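Local coordinates for protein PA-I Galactophilic Lectin (Enterobacter cloacae, PDB 6YGQ) that probably binds galactose-type sugars through a calcium site, as a small bacterial lectin domain of the PA-IL type, at residues E48-L53 with W106-E111; L88-G93 with G112-F117. One frame throughout, in Å; residues are numbered along the deposited sequence.

Overall arrangement
The two contacts lie in different antiparallel sheets of one all-beta PA-IL-like domain, their centres about 10 Å apart. Contact 1 pairs strand 49-59 with strand 102-107 in the larger sheet; contact 2 pairs strand 88-92 with strand 112-118, the two inner strands of the four-stranded sheet. Along the chain the segments alternate: 48-53, 88-93, 106-111, 112-117. The last two follow directly, so the chain leaves the first sheet after Ser107 and enters the second at Gly112. Leu92 bridges the contacts, its CD2 lying 3.6 Å from Val108 CG1. Two sheets packed through apolar side chains give the sandwich that carries the calcium site; the bound calcium ion lies about 12 Å from the side chain of Phe117.

Contact 1 (E48-L53 with W106-E111); sequences EIITIL and WSVPAE
Ile50 and Trp106 face each other as an antiparallel hydrogen-bonded pair. Trp106 N gives a bond of 2.7 Å to Ile50 O, and Ile50 N returns one of 3.0 Å to Trp106 O. Two residues on, past the non-hydrogen-bonded pair Ile49-Ser107, Val108 N donates to Glu48 O at 2.8 Å, a nearly straight bond that carries the pairing past the end of strand 102-107.

From Ile50 CB, which points to the face that also carries Trp106, chi1 of 63° sets CG1 between the backbone N and the carbonyl carbon. Ile50 CG1 meets Val108 CG2 at 3.9 Å and lies almost as near to Trp106 CE3. At the tip, Ile50 CD1 reaches Trp106 CE3 at 3.8 Å. Ile52 CD1 comes to the same part of the indole, 4.0 Å from Trp106 CE3, so two isoleucine methyls bear on the benzo ring. Branched aliphatic chains suit a strand and pack well beside a large flat ring, while Lys103 makes a cation-pi contact with the indole. Glu48 turns its carboxylate elsewhere, to a salt bridge with Arg138. Ile50 and Val108 both touch Leu44 of strand 38-44 in the other sheet, and the pairing is that of neighbouring antiparallel strands in one sheet of a beta-sandwich.

Contact 2 (L88-G93 with G112-F117); sequences LQARLG and GTLTLF
Arg91 and Phe117 come together through two different first torsions: Arg91 CG is anti to its backbone N (chi1 -178°), whereas Phe117 CG stands between the backbone N and the carbonyl carbon (chi1 74°). The arginine chain then bends at chi2 and chi3, and its guanidinium lies on one face of the phenyl ring, with planes 27° apart. Arg91 CZ is 4.0 Å from the centroid of the Phe117 ring, a cation-pi stack. Arg91 NH1 comes nearest, 3.3 Å from Phe117 CE1, offset toward the rim. A flat, positively charged guanidinium suits an aromatic face because its N-H groups can still reach acceptors: Asn96 OD1 takes a hydrogen bond from Arg91 NH1, which helps to hold the group over the ring. Gln89 CB touches the same ring obliquely, 3.6 Å from Phe117 CZ, while Gln89 NE2 bonds to Pro86 O.

Beneath these side chains the backbones pair in antiparallel register. Gln89 and Phe117 exchange two bonds, and so do Arg91 and Thr115, with Arg91 N at 2.8 Å from Thr115 O. Ala90 and Leu116 turn to the other face, where the short Ala90 CB is met by Leu114 CD1 at 3.9 Å and also by Leu116 CD2. At the far end a water links Gly93 N to Thr113 O.

Strand 38-44 flanks 112-118 and strand 95-98 flanks 88-92, while Leu88 and Leu116 pack on Val30 of strand 24-31 in the opposing sheet.

Contact 1 (E48-L53 with W106-E111)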
# COMPACT_ATOMS: atom_id res chain seq x y z
N GLU A 48 13.36 -9.35 -16.68
CA GLU A 48 13.51 -8.02 -16.11
C GLU A 48 12.90 -7.99 -14.72
O GLU A 48 11.97 -8.74 -14.40
CB GLU A 48 12.86 -6.98 -17.02
CG GLU A 48 13.54 -6.84 -18.39
CD GLU A 48 12.84 -5.86 -19.31
OE1 GLU A 48 11.67 -5.51 -19.06
OE2 GLU A 48 13.47 -5.43 -20.31
N ILE A 49 13.44 -7.12 -13.87
CA ILE A 49 12.96 -6.96 -12.50
C ILE A 49 12.34 -5.58 -12.37
O ILE A 49 12.99 -4.57 -12.66
CB ILE A 49 14.10 -7.15 -11.48
CG1 ILE A 49 14.77 -8.51 -11.67
CG2 ILE A 49 13.55 -7.03 -10.06
CD1 ILE A 49 15.98 -8.73 -10.78
N ILE A 50 11.09 -5.53 -11.92
CA ILE A 50 10.38 -4.28 -11.74
C ILE A 50 9.72 -4.25 -10.37
O ILE A 50 9.49 -5.29 -9.74
CB ILE A 50 9.32 -4.03 -12.85
CG1 ILE A 50 8.23 -5.11 -12.82
CG2 ILE A 50 9.98 -3.99 -14.21
CD1 ILE A 50 7.01 -4.76 -13.65
N THR A 51 9.41 -3.05 -9.91
CA THR A 51 8.69 -2.84 -8.66
C THR A 51 7.47 -1.98 -8.94
O THR A 51 7.57 -0.94 -9.61
CB THR A 51 9.59 -2.17 -7.62
OG1 THR A 51 10.57 -3.11 -7.16
CG2 THR A 51 8.76 -1.67 -6.44
N ILE A 52 6.32 -2.42 -8.45
CA ILE A 52 5.06 -1.71 -8.60
C ILE A 52 4.58 -1.29 -7.22
O ILE A 52 4.58 -2.10 -6.28
CB ILE A 52 3.99 -2.56 -9.31
CG1 ILE A 52 4.54 -3.12 -10.63
CG2 ILE A 52 2.74 -1.74 -9.56
CD1 ILE A 52 3.81 -4.35 -11.13
N LEU A 53 4.19 -0.02 -7.08
CA LEU A 53 3.71 0.55 -5.83
C LEU A 53 2.39 1.26 -6.07
O LEU A 53 2.23 1.95 -7.09
CB LEU A 53 4.72 1.53 -5.24
CG LEU A 53 6.16 1.02 -5.11
CD1 LEU A 53 7.09 2.17 -4.76
CD2 LEU A 53 6.23 -0.09 -4.08
N TRP A 106 9.87 -7.77 -8.68
CA TRP A 106 9.16 -8.82 -9.39
C TRP A 106 9.96 -9.21 -10.62
O TRP A 106 10.21 -8.38 -11.50
CB TRP A 106 7.77 -8.33 -9.78
CG TRP A 106 6.93 -9.33 -10.52
CD1 TRP A 106 6.97 -10.69 -10.40
CD2 TRP A 106 5.92 -9.04 -11.49
NE1 TRP A 106 6.05 -11.26 -11.24
CE2 TRP A 106 5.38 -10.28 -11.92
CE3 TRP A 106 5.41 -7.86 -12.04
CZ2 TRP A 106 4.37 -10.36 -12.86
CZ3 TRP A 106 4.40 -7.95 -12.98
CH2 TRP A 106 3.89 -9.19 -13.38
N SER A 107 10.36 -10.47 -10.71
CA SER A 107 11.02 -10.95 -11.91
C SER A 107 9.94 -11.27 -12.93
O SER A 107 9.20 -12.26 -12.79
CB SER A 107 11.90 -12.15 -11.64
OG SER A 107 12.68 -12.47 -12.78
N VAL A 108 9.85 -10.45 -13.98
CA VAL A 108 8.77 -10.54 -14.96
C VAL A 108 8.79 -11.91 -15.60
O VAL A 108 9.84 -12.35 -16.11
CB VAL A 108 8.91 -9.42 -16.01
CG1 VAL A 108 7.81 -9.54 -17.05
CG2 VAL A 108 8.88 -8.05 -15.34
N PRO A 109 7.67 -12.64 -15.62
CA PRO A 109 7.71 -14.02 -16.12
C PRO A 109 7.52 -14.16 -17.62
O PRO A 109 7.83 -15.22 -18.18
CB PRO A 109 6.55 -14.69 -15.36
CG PRO A 109 5.57 -13.59 -15.15
CD PRO A 109 6.36 -12.30 -15.02
N ALA A 110 7.03 -13.12 -18.30
CA ALA A 110 6.77 -13.24 -19.73
C ALA A 110 6.93 -11.90 -20.41
O ALA A 110 6.86 -10.84 -19.79
CB ALA A 110 5.36 -13.80 -19.99
N GLU A 111 7.16 -11.96 -21.72
CA GLU A 111 7.31 -10.77 -22.54
C GLU A 111 5.94 -10.22 -22.92
O GLU A 111 5.03 -10.96 -23.30
CB GLU A 111 8.11 -11.09 -23.80
CG GLU A 111 8.38 -9.90 -24.71
CD GLU A 111 9.22 -10.27 -25.91
OE1 GLU A 111 8.75 -11.08 -26.74
OE2 GLU A 111 10.36 -9.76 -26.03

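Contact 2 (L88-G93 with G112-F117)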
# COMPACT_ATOMS: atom_id res chain seq x y z
N LEU A 88 -5.89 -4.37 -6.87
CA LEU A 88 -5.00 -4.01 -7.96
C LEU A 88 -4.26 -5.24 -8.44
O LEU A 88 -3.61 -5.94 -7.65
CB LEU A 88 -4.00 -2.93 -7.54
CG LEU A 88 -3.00 -2.53 -8.62
CD1 LEU A 88 -3.70 -1.88 -9.81
CD2 LEU A 88 -1.93 -1.61 -8.05
N GLN A 89 -4.35 -5.50 -9.74
CA GLN A 89 -3.70 -6.63 -10.37
C GLN A 89 -3.01 -6.15 -11.63
O GLN A 89 -3.27 -5.06 -12.15
CB GLN A 89 -4.71 -7.74 -10.69
CG GLN A 89 -5.68 -7.99 -9.55
CD GLN A 89 -6.08 -9.44 -9.42
OE1 GLN A 89 -5.96 -10.22 -10.37
NE2 GLN A 89 -6.57 -9.81 -8.24
N ALA A 90 -2.09 -6.99 -12.12
CA ALA A 90 -1.37 -6.76 -13.36
C ALA A 90 -1.84 -7.77 -14.39
O ALA A 90 -2.13 -8.92 -14.06
CB ALA A 90 0.14 -6.87 -13.15
N ARG A 91 -1.95 -7.33 -15.64
CA ARG A 91 -2.25 -8.20 -16.76
C ARG A 91 -1.07 -8.15 -17.72
O ARG A 91 -0.62 -7.07 -18.10
CB ARG A 91 -3.54 -7.80 -17.47
CG ARG A 91 -3.92 -8.73 -18.62
CD ARG A 91 -5.40 -9.08 -18.60
NE ARG A 91 -6.25 -7.90 -18.61
CZ ARG A 91 -7.24 -7.66 -17.75
NH1 ARG A 91 -7.52 -8.52 -16.78
NH2 ARG A 91 -7.95 -6.54 -17.85
N LEU A 92 -0.58 -9.33 -18.10
CA LEU A 92 0.60 -9.45 -18.95
C LEU A 92 0.45 -10.75 -19.72
O LEU A 92 0.32 -11.81 -19.10
CB LEU A 92 1.88 -9.45 -18.10
CG LEU A 92 3.22 -9.50 -18.82
CD1 LEU A 92 3.56 -8.17 -19.47
CD2 LEU A 92 4.31 -9.91 -17.83
N GLY A 93 0.41 -10.67 -21.04
CA GLY A 93 0.28 -11.88 -21.84
C GLY A 93 -0.96 -12.70 -21.52
O GLY A 93 -0.88 -13.93 -21.44
N GLY A 112 5.79 -8.91 -22.81
CA GLY A 112 4.54 -8.27 -23.15
C GLY A 112 4.48 -6.87 -22.59
O GLY A 112 5.39 -6.40 -21.91
N THR A 113 3.37 -6.20 -22.89
CA THR A 113 3.11 -4.86 -22.39
C THR A 113 2.29 -4.94 -21.11
O THR A 113 1.32 -5.70 -21.03
CB THR A 113 2.37 -4.02 -23.43
OG1 THR A 113 3.16 -3.94 -24.62
CG2 THR A 113 2.10 -2.62 -22.90
N LEU A 114 2.70 -4.16 -20.11
CA LEU A 114 2.09 -4.22 -18.79
C LEU A 114 0.79 -3.44 -18.75
O LEU A 114 0.74 -2.26 -19.11
CB LEU A 114 3.06 -3.66 -17.75
CG LEU A 114 2.53 -3.50 -16.32
CD1 LEU A 114 2.20 -4.86 -15.73
CD2 LEU A 114 3.55 -2.77 -15.44
N THR A 115 -0.27 -4.11 -18.31
CA THR A 115 -1.54 -3.48 -17.98
C THR A 115 -1.78 -3.61 -16.48
O THR A 115 -1.41 -4.62 -15.87
CB THR A 115 -2.69 -4.12 -18.77
OG1 THR A 115 -2.62 -3.67 -20.13
CG2 THR A 115 -4.04 -3.74 -18.18
N LEU A 116 -2.36 -2.57 -15.90
CA LEU A 116 -2.75 -2.56 -14.50
C LEU A 116 -4.25 -2.33 -14.45
O LEU A 116 -4.77 -1.43 -15.13
CB LEU A 116 -1.99 -1.48 -13.72
CG LEU A 116 -0.47 -1.67 -13.72
CD1 LEU A 116 0.24 -0.38 -13.34
CD2 LEU A 116 -0.08 -2.81 -12.79
N PHE A 117 -4.97 -3.15 -13.68
CA PHE A 117 -6.42 -3.08 -13.68
C PHE A 117 -6.97 -3.31 -12.28
O PHE A 117 -6.32 -3.90 -11.42
CB PHE A 117 -7.02 -4.08 -14.69
CG PHE A 117 -6.96 -5.53 -14.26
CD1 PHE A 117 -5.82 -6.29 -14.47
CD2 PHE A 117 -8.06 -6.13 -13.66
CE1 PHE A 117 -5.77 -7.62 -14.08
CE2 PHE A 117 -8.01 -7.46 -13.27
CZ PHE A 117 -6.87 -8.20 -13.48
O HOH W 1 1.04 -8.37 -22.91